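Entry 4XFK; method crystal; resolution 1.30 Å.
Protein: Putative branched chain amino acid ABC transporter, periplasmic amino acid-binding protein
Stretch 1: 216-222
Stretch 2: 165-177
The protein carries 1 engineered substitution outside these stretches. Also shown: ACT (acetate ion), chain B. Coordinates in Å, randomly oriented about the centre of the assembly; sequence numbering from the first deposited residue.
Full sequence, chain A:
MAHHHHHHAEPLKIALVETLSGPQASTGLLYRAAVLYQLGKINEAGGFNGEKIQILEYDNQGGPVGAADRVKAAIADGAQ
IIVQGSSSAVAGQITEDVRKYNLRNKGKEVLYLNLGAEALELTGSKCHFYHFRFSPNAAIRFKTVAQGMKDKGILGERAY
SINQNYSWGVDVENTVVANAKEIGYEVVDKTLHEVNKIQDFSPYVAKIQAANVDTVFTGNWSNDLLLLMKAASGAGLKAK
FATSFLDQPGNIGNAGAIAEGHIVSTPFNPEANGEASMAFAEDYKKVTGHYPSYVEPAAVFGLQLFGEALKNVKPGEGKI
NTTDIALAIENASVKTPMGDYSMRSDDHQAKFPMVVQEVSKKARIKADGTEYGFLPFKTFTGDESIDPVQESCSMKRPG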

# COMPACT_ATOMS: atom_id res chain seq x y z
N VAL A 216 8.71 1.85 18.69
CA VAL A 216 9.50 2.37 17.58
C VAL A 216 8.60 2.44 16.34
O VAL A 216 8.24 1.41 15.78
CB VAL A 216 10.72 1.50 17.27
CG1 VAL A 216 11.52 2.10 16.12
CG2 VAL A 216 11.59 1.34 18.53
N PHE A 217 8.22 3.65 15.93
CA PHE A 217 7.42 3.81 14.73
C PHE A 217 8.31 3.78 13.50
O PHE A 217 9.31 4.51 13.44
CB PHE A 217 6.68 5.15 14.75
CG PHE A 217 5.57 5.22 15.77
CD1 PHE A 217 4.36 4.56 15.55
CD2 PHE A 217 5.72 5.97 16.93
CE1 PHE A 217 3.34 4.63 16.48
CE2 PHE A 217 4.70 6.05 17.85
CZ PHE A 217 3.51 5.38 17.63
N THR A 218 7.95 2.98 12.51
CA THR A 218 8.72 2.95 11.28
C THR A 218 7.88 2.54 10.08
O THR A 218 7.10 1.59 10.15
CB THR A 218 9.98 2.03 11.38
OG1 THR A 218 10.69 2.07 10.14
CG2 THR A 218 9.61 0.59 11.71
N GLY A 219 8.08 3.26 8.98
CA GLY A 219 7.52 2.90 7.69
C GLY A 219 8.49 2.11 6.82
O GLY A 219 8.26 1.96 5.62
N ASN A 220 9.57 1.59 7.40
CA ASN A 220 10.57 0.87 6.62
C ASN A 220 10.00 -0.39 5.99
O ASN A 220 9.02 -0.97 6.47
CB ASN A 220 11.79 0.54 7.47
CG ASN A 220 12.64 1.75 7.79
OD1 ASN A 220 12.23 2.89 7.56
ND2 ASN A 220 13.83 1.51 8.31
N TRP A 221 10.63 -0.82 4.90
CA TRP A 221 10.24 -2.03 4.20
C TRP A 221 11.45 -2.55 3.45
O TRP A 221 12.51 -1.91 3.46
CB TRP A 221 9.08 -1.75 3.22
CG TRP A 221 9.34 -0.63 2.25
CD1 TRP A 221 9.31 0.71 2.52
CD2 TRP A 221 9.62 -0.76 0.85
NE1 TRP A 221 9.57 1.42 1.37
CE2 TRP A 221 9.76 0.55 0.34
CE3 TRP A 221 9.76 -1.84 -0.02
CZ2 TRP A 221 10.04 0.79 -1.01
CZ3 TRP A 221 10.04 -1.59 -1.36
CH2 TRP A 221 10.18 -0.29 -1.84
N SER A 222 11.31 -3.71 2.82
CA SER A 222 12.44 -4.38 2.19
C SER A 222 13.57 -4.55 3.21
O SER A 222 13.32 -4.74 4.41
CB SER A 222 12.90 -3.62 0.93
OG SER A 222 13.86 -4.36 0.19
C ACT B . 6.22 3.80 -0.59
O ACT B . 7.25 4.29 -1.12
OXT ACT B . 5.12 4.25 -0.99
CH3 ACT B . 6.32 2.73 0.45
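Stretch 2, residues 165-177: NYSWGVDVENTVV

The most unusual feature of this contact is a pair of indole N-H groups, one from each stretch, both of which donate across the interface. Trp168 NE1 of stretch 2 donates to the backbone carbonyl Gly219 O of stretch 1 at 2.8 Å, with a nearly linear N-H...O angle of 177°, while Trp221 NE1 of stretch 1 donates in return to Tyr166 OH at 3.0 Å and 151°. The tyrosine hydroxyl passes the chain on, donating from Tyr166 OH to the acetate oxygen O at 2.6 Å. The acetate, probably from the crystallisation liquor, rests its methyl group over one face of the Trp168 ring.

Stretch 2 is a short lead-in followed by a helix that runs from Ser167 through Val177 and continues beyond it, with Tyr166 at the N-cap position. Regular i to i+4 backbone bonds begin with Val170 N to Tyr166 O at 3.0 Å. Stretch 1 enters as a strand, extended at Val216 and Phe217, and leaves as a loop through Gly219, Asn220 and Trp221. The two run in opposite senses: Phe217 lies nearest Val176, their CA atoms 7.4 Å apart, whereas Gly219 lies nearest Gly169, CA to CA 6.2 Å, so the backbones draw closer toward the start of the helix.

Trp168, Val172 and Val176, spaced four residues apart, direct their CA-to-CB bonds toward stretch 1 and form a ridge along one side of the helix. At its far end Phe217 packs on Val176, with Phe217 CD2 and Val176 CG1 3.6 Å apart. In the middle, Val172 CG1 approaches the backbone at Gly219 N to 4.0 Å. The absence of a side chain at Gly219 permits this fit, because an ideal CB there would lie 2.8 Å from both Trp168 NE1 and Val172 CG2. Thr218, between these contacts, points away; Thr218 OG1 instead accepts a bond from Asn220 N at 3.0 Å, a local link within stretch 1.

At the start of the helix the five-membered rings of Trp221 and Trp168 meet obliquely, forming neither a stack nor an edge-to-face pair. Trp221 CD1 comes to 4.4 Å from Trp168 CD1. Tyr166 leaves the backbone sideways, yet its ring reaches back so that the hydroxyl meets the edge of the Trp221 indole. The contact buries 289 Å² in all, combining an apolar end around Phe217 with a hydrogen-bonded aromatic cluster around Trp221.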

# COMPACT_ATOMS: atom_id res chain seq x y z
N ASN A 165 14.95 8.13 4.19
CA ASN A 165 14.99 9.51 3.76
C ASN A 165 14.56 9.68 2.30
O ASN A 165 15.39 9.92 1.41
CB ASN A 165 16.37 10.13 4.01
CG ASN A 165 16.31 11.63 4.21
OD1 ASN A 165 15.39 12.29 3.71
ND2 ASN A 165 17.28 12.18 4.94
N TYR A 166 13.26 9.54 2.07
CA TYR A 166 12.60 9.93 0.82
C TYR A 166 11.17 10.31 1.17
O TYR A 166 10.80 10.27 2.35
CB TYR A 166 12.68 8.84 -0.27
CG TYR A 166 11.81 7.61 -0.11
CD1 TYR A 166 12.05 6.67 0.89
CD2 TYR A 166 10.78 7.34 -1.02
CE1 TYR A 166 11.28 5.52 1.00
CE2 TYR A 166 10.00 6.20 -0.92
CZ TYR A 166 10.25 5.29 0.09
OH TYR A 166 9.50 4.15 0.21
N SER A 167 10.37 10.68 0.18
CA SER A 167 9.05 11.25 0.44
C SER A 167 8.24 10.44 1.44
O SER A 167 7.68 10.99 2.39
CB SER A 167 8.26 11.45 -0.86
OG SER A 167 8.05 10.22 -1.51
N TRP A 168 8.19 9.12 1.25
CA TRP A 168 7.41 8.25 2.12
C TRP A 168 7.85 8.32 3.59
O TRP A 168 7.03 8.54 4.49
CB TRP A 168 7.47 6.80 1.61
CG TRP A 168 7.10 5.79 2.66
CD1 TRP A 168 7.94 4.86 3.22
CD2 TRP A 168 5.82 5.59 3.26
NE1 TRP A 168 7.26 4.10 4.13
CE2 TRP A 168 5.95 4.52 4.18
CE3 TRP A 168 4.57 6.21 3.13
CZ2 TRP A 168 4.89 4.06 4.96
CZ3 TRP A 168 3.51 5.75 3.90
CH2 TRP A 168 3.68 4.69 4.81
N GLY A 169 9.14 8.14 3.83
CA GLY A 169 9.64 8.11 5.20
C GLY A 169 9.52 9.45 5.90
O GLY A 169 9.25 9.50 7.11
N VAL A 170 9.73 10.53 5.16
CA VAL A 170 9.54 11.87 5.69
C VAL A 170 8.08 12.05 6.10
O VAL A 170 7.81 12.60 7.17
CB VAL A 170 9.98 12.90 4.64
CG1 VAL A 170 9.53 14.31 5.03
CG2 VAL A 170 11.49 12.84 4.47
N ASP A 171 7.15 11.58 5.28
CA ASP A 171 5.74 11.68 5.62
C ASP A 171 5.39 10.88 6.88
O ASP A 171 4.57 11.32 7.69
CB ASP A 171 4.85 11.21 4.47
CG ASP A 171 4.80 12.18 3.31
OD1 ASP A 171 5.14 13.37 3.48
OD2 ASP A 171 4.38 11.75 2.22
N VAL A 172 6.00 9.70 7.04
CA VAL A 172 5.76 8.93 8.25
C VAL A 172 6.26 9.69 9.47
O VAL A 172 5.54 9.83 10.46
CB VAL A 172 6.40 7.51 8.19
CG1 VAL A 172 6.26 6.82 9.54
CG2 VAL A 172 5.76 6.68 7.08
N GLU A 173 7.50 10.17 9.41
CA GLU A 173 8.02 10.94 10.53
C GLU A 173 7.13 12.13 10.87
O GLU A 173 6.80 12.36 12.03
CB GLU A 173 9.44 11.44 10.25
CG GLU A 173 10.02 12.20 11.44
CD GLU A 173 11.40 12.76 11.18
OE1 GLU A 173 12.37 11.98 11.21
OE2 GLU A 173 11.52 13.98 10.97
N ASN A 174 6.73 12.89 9.85
CA ASN A 174 5.91 14.08 10.08
C ASN A 174 4.56 13.70 10.69
O ASN A 174 4.05 14.39 11.57
CB ASN A 174 5.73 14.88 8.79
CG ASN A 174 7.01 15.59 8.35
OD1 ASN A 174 7.92 15.80 9.15
ND2 ASN A 174 7.06 15.97 7.08
N THR A 175 3.99 12.60 10.23
CA THR A 175 2.72 12.09 10.75
C THR A 175 2.84 11.66 12.21
O THR A 175 2.03 12.05 13.05
CB THR A 175 2.23 10.90 9.92
OG1 THR A 175 2.00 11.32 8.57
CG2 THR A 175 0.94 10.34 10.49
N VAL A 176 3.87 10.88 12.51
CA VAL A 176 4.09 10.40 13.87
C VAL A 176 4.30 11.58 14.84
O VAL A 176 3.73 11.60 15.93
CB VAL A 176 5.29 9.42 13.91
CG1 VAL A 176 5.76 9.18 15.34
CG2 VAL A 176 4.92 8.10 13.23
N VAL A 177 5.08 12.57 14.42
CA VAL A 177 5.29 13.78 15.21
C VAL A 177 4.00 14.57 15.38
O VAL A 177 3.69 15.03 16.47
CB VAL A 177 6.38 14.67 14.57
CG1 VAL A 177 6.40 16.06 15.20
CG2 VAL A 177 7.74 13.99 14.70